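Local coordinates for MAU2 chromatid cohesion factor homolog (PDB 4XDN), which pairs with SCC2 in the complex required to associate cohesin with chromosomes, and so takes part in sister chromatid cohesion, at residues Ala47-Tyr60 / Asn361-Asp373. Numbering follows the deposited sequence.
Sequences ANKIGSEEGLKQYY and NIAAGGVSMNELD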
loop_
_atom_site.group_PDB
_atom_site.type_symbol
_atom_site.label_atom_id
_atom_site.label_comp_id
_atom_site.label_asym_id
_atom_site.label_seq_id
_atom_site.Cartn_x
_atom_site.Cartn_y
_atom_site.Cartn_z
ATOM N N ALA A 47 -14.608 12.179 20.856
ATOM C CA ALA A 47 -13.895 12.349 19.594
ATOM C C ALA A 47 -14.572 11.607 18.442
ATOM O O ALA A 47 -14.392 11.965 17.279
ATOM C CB ALA A 47 -12.456 11.883 19.744
ATOM N N ASN A 48 -15.348 10.577 18.769
ATOM C CA ASN A 48 -16.054 9.796 17.757
ATOM C C ASN A 48 -17.489 10.269 17.543
ATOM O O ASN A 48 -18.277 9.581 16.896
ATOM C CB ASN A 48 -16.066 8.314 18.141
ATOM C CG ASN A 48 -16.950 8.029 19.340
ATOM O OD1 ASN A 48 -17.015 8.820 20.279
ATOM N ND2 ASN A 48 -17.637 6.893 19.311
ATOM N N LYS A 49 -17.820 11.443 18.078
ATOM C CA LYS A 49 -19.190 11.954 18.041
ATOM C C LYS A 49 -19.301 13.310 17.343
ATOM O O LYS A 49 -20.298 14.011 17.506
ATOM C CB LYS A 49 -19.748 12.073 19.464
ATOM C CG LYS A 49 -19.669 10.790 20.274
ATOM C CD LYS A 49 -20.469 10.887 21.566
ATOM C CE LYS A 49 -21.975 10.790 21.322
ATOM N NZ LYS A 49 -22.378 9.463 20.773
ATOM N N ILE A 50 -18.286 13.681 16.571
ATOM C CA ILE A 50 -18.317 14.947 15.844
ATOM C C ILE A 50 -19.021 14.745 14.508
ATOM O O ILE A 50 -18.474 14.123 13.596
ATOM C CB ILE A 50 -16.899 15.521 15.620
ATOM C CG1 ILE A 50 -16.252 15.887 16.957
ATOM C CG2 ILE A 50 -16.946 16.767 14.746
ATOM C CD1 ILE A 50 -15.535 14.751 17.630
ATOM N N GLY A 51 -20.238 15.273 14.409
ATOM C CA GLY A 51 -21.053 15.132 13.215
ATOM C C GLY A 51 -21.446 16.461 12.598
ATOM O O GLY A 51 -22.203 16.498 11.628
ATOM N N SER A 52 -20.932 17.554 13.151
ATOM C CA SER A 52 -21.248 18.884 12.643
ATOM C C SER A 52 -20.176 19.896 13.032
ATOM O O SER A 52 -19.248 19.580 13.781
ATOM C CB SER A 52 -22.610 19.343 13.167
ATOM O OG SER A 52 -22.590 19.478 14.578
ATOM N N GLU A 53 -20.311 21.115 12.517
ATOM C CA GLU A 53 -19.378 22.190 12.833
ATOM C C GLU A 53 -19.426 22.518 14.318
ATOM O O GLU A 53 -18.397 22.773 14.941
ATOM C CB GLU A 53 -19.695 23.441 12.011
ATOM C CG GLU A 53 -18.718 24.591 12.227
ATOM C CD GLU A 53 -17.318 24.273 11.737
ATOM O OE1 GLU A 53 -17.157 23.295 10.975
ATOM O OE2 GLU A 53 -16.378 25.000 12.113
ATOM N N GLU A 54 -20.634 22.512 14.875
ATOM C CA GLU A 54 -20.833 22.787 16.292
ATOM C C GLU A 54 -19.995 21.849 17.156
ATOM O O GLU A 54 -19.297 22.288 18.068
ATOM C CB GLU A 54 -22.316 22.656 16.652
ATOM C CG GLU A 54 -22.631 22.797 18.136
ATOM C CD GLU A 54 -22.255 24.157 18.697
ATOM O OE1 GLU A 54 -22.058 25.101 17.902
ATOM O OE2 GLU A 54 -22.160 24.281 19.937
ATOM N N GLY A 55 -20.065 20.556 16.855
ATOM C CA GLY A 55 -19.325 19.564 17.609
ATOM C C GLY A 55 -17.828 19.726 17.435
ATOM O O GLY A 55 -17.052 19.463 18.352
ATOM N N LEU A 56 -17.423 20.166 16.249
ATOM C CA LEU A 56 -16.013 20.380 15.953
ATOM C C LEU A 56 -15.480 21.563 16.755
ATOM O O LEU A 56 -14.344 21.543 17.229
ATOM C CB LEU A 56 -15.814 20.615 14.454
ATOM C CG LEU A 56 -14.402 20.451 13.891
ATOM C CD1 LEU A 56 -13.907 19.014 14.035
ATOM C CD2 LEU A 56 -14.377 20.880 12.432
ATOM N N LYS A 57 -16.312 22.590 16.904
ATOM C CA LYS A 57 -15.960 23.765 17.693
ATOM C C LYS A 57 -15.823 23.410 19.167
ATOM O O LYS A 57 -14.928 23.900 19.853
ATOM C CB LYS A 57 -17.009 24.862 17.519
ATOM C CG LYS A 57 -16.969 25.543 16.163
ATOM C CD LYS A 57 -18.071 26.578 16.022
ATOM C CE LYS A 57 -17.809 27.783 16.922
ATOM N NZ LYS A 57 -18.874 28.825 16.757
ATOM N N GLN A 58 -16.716 22.552 19.648
ATOM C CA GLN A 58 -16.685 22.118 21.038
ATOM C C GLN A 58 -15.473 21.238 21.310
ATOM O O GLN A 58 -14.819 21.375 22.345
ATOM C CB GLN A 58 -17.965 21.363 21.395
ATOM C CG GLN A 58 -19.228 22.191 21.256
ATOM C CD GLN A 58 -20.132 22.075 22.462
ATOM O OE1 GLN A 58 -19.732 22.387 23.586
ATOM N NE2 GLN A 58 -21.358 21.617 22.240
ATOM N N TYR A 59 -15.181 20.332 20.383
ATOM C CA TYR A 59 -14.037 19.442 20.526
ATOM C C TYR A 59 -12.745 20.238 20.636
ATOM O O TYR A 59 -11.934 20.003 21.527
ATOM C CB TYR A 59 -13.948 18.472 19.348
ATOM C CG TYR A 59 -12.669 17.664 19.331
ATOM C CD1 TYR A 59 -12.560 16.483 20.054
ATOM C CD2 TYR A 59 -11.569 18.083 18.596
ATOM C CE1 TYR A 59 -11.393 15.743 20.044
ATOM C CE2 TYR A 59 -10.396 17.351 18.580
ATOM C CZ TYR A 59 -10.314 16.182 19.305
ATOM O OH TYR A 59 -9.147 15.449 19.291
ATOM N N TYR A 60 -12.558 21.182 19.722
ATOM C CA TYR A 60 -11.348 21.987 19.709
ATOM C C TYR A 60 -11.410 23.085 20.768
ATOM O O TYR A 60 -10.380 23.610 21.185
ATOM C CB TYR A 60 -11.124 22.584 18.316
ATOM C CG TYR A 60 -10.468 21.628 17.341
ATOM C CD1 TYR A 60 -9.400 20.832 17.733
ATOM C CD2 TYR A 60 -10.916 21.520 16.031
ATOM C CE1 TYR A 60 -8.798 19.958 16.856
ATOM C CE2 TYR A 60 -10.317 20.646 15.143
ATOM C CZ TYR A 60 -9.256 19.867 15.564
ATOM O OH TYR A 60 -8.644 18.994 14.696
ATOM N N ASN A 361 -19.306 2.455 13.384
ATOM C CA ASN A 361 -19.174 2.100 14.794
ATOM C C ASN A 361 -17.798 2.426 15.375
ATOM O O ASN A 361 -17.384 1.832 16.373
ATOM C CB ASN A 361 -19.469 0.610 14.985
ATOM C CG ASN A 361 -20.857 0.225 14.508
ATOM O OD1 ASN A 361 -21.020 -0.709 13.724
ATOM N ND2 ASN A 361 -21.866 0.951 14.974
ATOM N N ILE A 362 -17.091 3.368 14.757
ATOM C CA ILE A 362 -15.775 3.758 15.250
ATOM C C ILE A 362 -15.920 4.374 16.643
ATOM O O ILE A 362 -16.832 5.162 16.893
ATOM C CB ILE A 362 -15.070 4.743 14.290
ATOM C CG1 ILE A 362 -13.612 4.936 14.714
ATOM C CG2 ILE A 362 -15.813 6.075 14.224
ATOM C CD1 ILE A 362 -12.757 5.607 13.664
ATOM N N ALA A 363 -15.023 3.995 17.548
ATOM C CA ALA A 363 -15.166 4.342 18.959
ATOM C C ALA A 363 -14.006 5.173 19.490
ATOM O O ALA A 363 -12.944 5.257 18.874
ATOM C CB ALA A 363 -15.307 3.072 19.785
ATOM N N ALA A 364 -14.241 5.805 20.635
ATOM C CA ALA A 364 -13.172 6.316 21.479
ATOM C C ALA A 364 -12.745 5.148 22.364
ATOM O O ALA A 364 -13.509 4.194 22.507
ATOM C CB ALA A 364 -13.650 7.494 22.297
ATOM N N GLY A 365 -11.553 5.179 22.954
ATOM C CA GLY A 365 -10.611 6.281 22.880
ATOM C C GLY A 365 -9.353 5.786 23.581
ATOM O O GLY A 365 -9.075 4.591 23.509
ATOM N N GLY A 366 -8.578 6.643 24.247
ATOM C CA GLY A 366 -8.718 8.088 24.224
ATOM C C GLY A 366 -7.695 8.634 23.253
ATOM O O GLY A 366 -6.559 8.930 23.624
ATOM N N VAL A 367 -8.104 8.735 21.994
ATOM C CA VAL A 367 -7.229 9.188 20.925
ATOM C C VAL A 367 -7.819 10.414 20.255
ATOM O O VAL A 367 -9.023 10.662 20.338
ATOM C CB VAL A 367 -7.009 8.087 19.876
ATOM C CG1 VAL A 367 -6.209 6.946 20.475
ATOM C CG2 VAL A 367 -8.347 7.585 19.335
ATOM N N SER A 368 -6.961 11.178 19.594
ATOM C CA SER A 368 -7.389 12.382 18.904
ATOM C C SER A 368 -8.489 12.079 17.900
ATOM O O SER A 368 -8.516 11.004 17.293
ATOM C CB SER A 368 -6.203 13.035 18.192
ATOM O OG SER A 368 -6.599 14.221 17.532
ATOM N N MET A 369 -9.409 13.024 17.743
ATOM C CA MET A 369 -10.385 12.958 16.668
ATOM C C MET A 369 -9.654 12.769 15.343
ATOM O O MET A 369 -10.127 12.066 14.453
ATOM C CB MET A 369 -11.231 14.231 16.640
ATOM C CG MET A 369 -12.196 14.338 15.458
ATOM S SD MET A 369 -12.698 16.040 15.155
ATOM C CE MET A 369 -11.168 16.734 14.527
ATOM N N ASN A 370 -8.489 13.397 15.227
ATOM C CA ASN A 370 -7.717 13.357 13.994
ATOM C C ASN A 370 -7.111 11.979 13.728
ATOM O O ASN A 370 -6.849 11.626 12.580
ATOM C CB ASN A 370 -6.623 14.422 14.034
ATOM C CG ASN A 370 -7.191 15.831 14.086
ATOM O OD1 ASN A 370 -7.803 16.301 13.126
ATOM N ND2 ASN A 370 -6.986 16.512 15.208
ATOM N N GLU A 371 -6.892 11.203 14.784
ATOM C CA GLU A 371 -6.478 9.815 14.623
ATOM C C GLU A 371 -7.634 9.004 14.048
ATOM O O GLU A 371 -7.447 8.206 13.131
ATOM C CB GLU A 371 -6.014 9.219 15.955
ATOM C CG GLU A 371 -5.754 7.713 15.918
ATOM C CD GLU A 371 -4.739 7.305 14.860
ATOM O OE1 GLU A 371 -3.846 8.118 14.535
ATOM O OE2 GLU A 371 -4.836 6.166 14.350
ATOM N N LEU A 372 -8.830 9.213 14.588
ATOM C CA LEU A 372 -10.013 8.537 14.078
ATOM C C LEU A 372 -10.279 8.974 12.642
ATOM O O LEU A 372 -10.737 8.184 11.819
ATOM C CB LEU A 372 -11.231 8.828 14.954
ATOM C CG LEU A 372 -11.109 8.504 16.446
ATOM C CD1 LEU A 372 -12.446 8.733 17.139
ATOM C CD2 LEU A 372 -10.621 7.082 16.683
ATOM N N ASP A 373 -9.979 10.237 12.352
ATOM C CA ASP A 373 -10.170 10.788 11.016
ATOM C C ASP A 373 -9.307 10.056 9.990
ATOM O O ASP A 373 -9.766 9.741 8.894
ATOM C CB ASP A 373 -9.846 12.284 11.008
ATOM C CG ASP A 373 -10.026 12.914 9.639
ATOM O OD1 ASP A 373 -10.920 12.472 8.891
ATOM O OD2 ASP A 373 -9.272 13.854 9.311
#
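A Met-aromatic contact at the start of helix 369-398 joins it to helix 53-76: M369 lies over one face of the Y59 ring, its SD 4.4 Å from the ring centroid of Y59 and its CB making a CH-pi contact with the same ring. With CG anti to the backbone N (chi1 174°) and a bend at chi3, the thioether runs on to I50 and L56, crossing both at about a right angle, where L56 CD1 meets M369 SD at 3.4 Å, and brings CE against the phenol end of Y60. In this largely helical cohesin loading factor S368 is the N-cap, its OG accepting from N370 N, while M369 N in the first turn gives a nearly straight bond (166°) to Y59 OH at 2.9 Å. E98 of helix 81-98 bonds both Y59 OH and S368 OG. A phenylalanine in place of Y59 would keep the ring under M369 but lack the hydroxyl, and would probably leave M369 N without its acceptor and E98 with one bond fewer. N370 ND2 donates to Y60 OH at 3.0 Å, with the hydroxyl close to the amide plane of N370; that hydroxyl also bonds the backbone of another protein's chain. In the loop before helix 369-398, I362 O accepts from N48 ND2 at 3.1 Å through an in-plane lone pair; on the helix itself, L372 CD1 packs 4.1 Å from A47 CB.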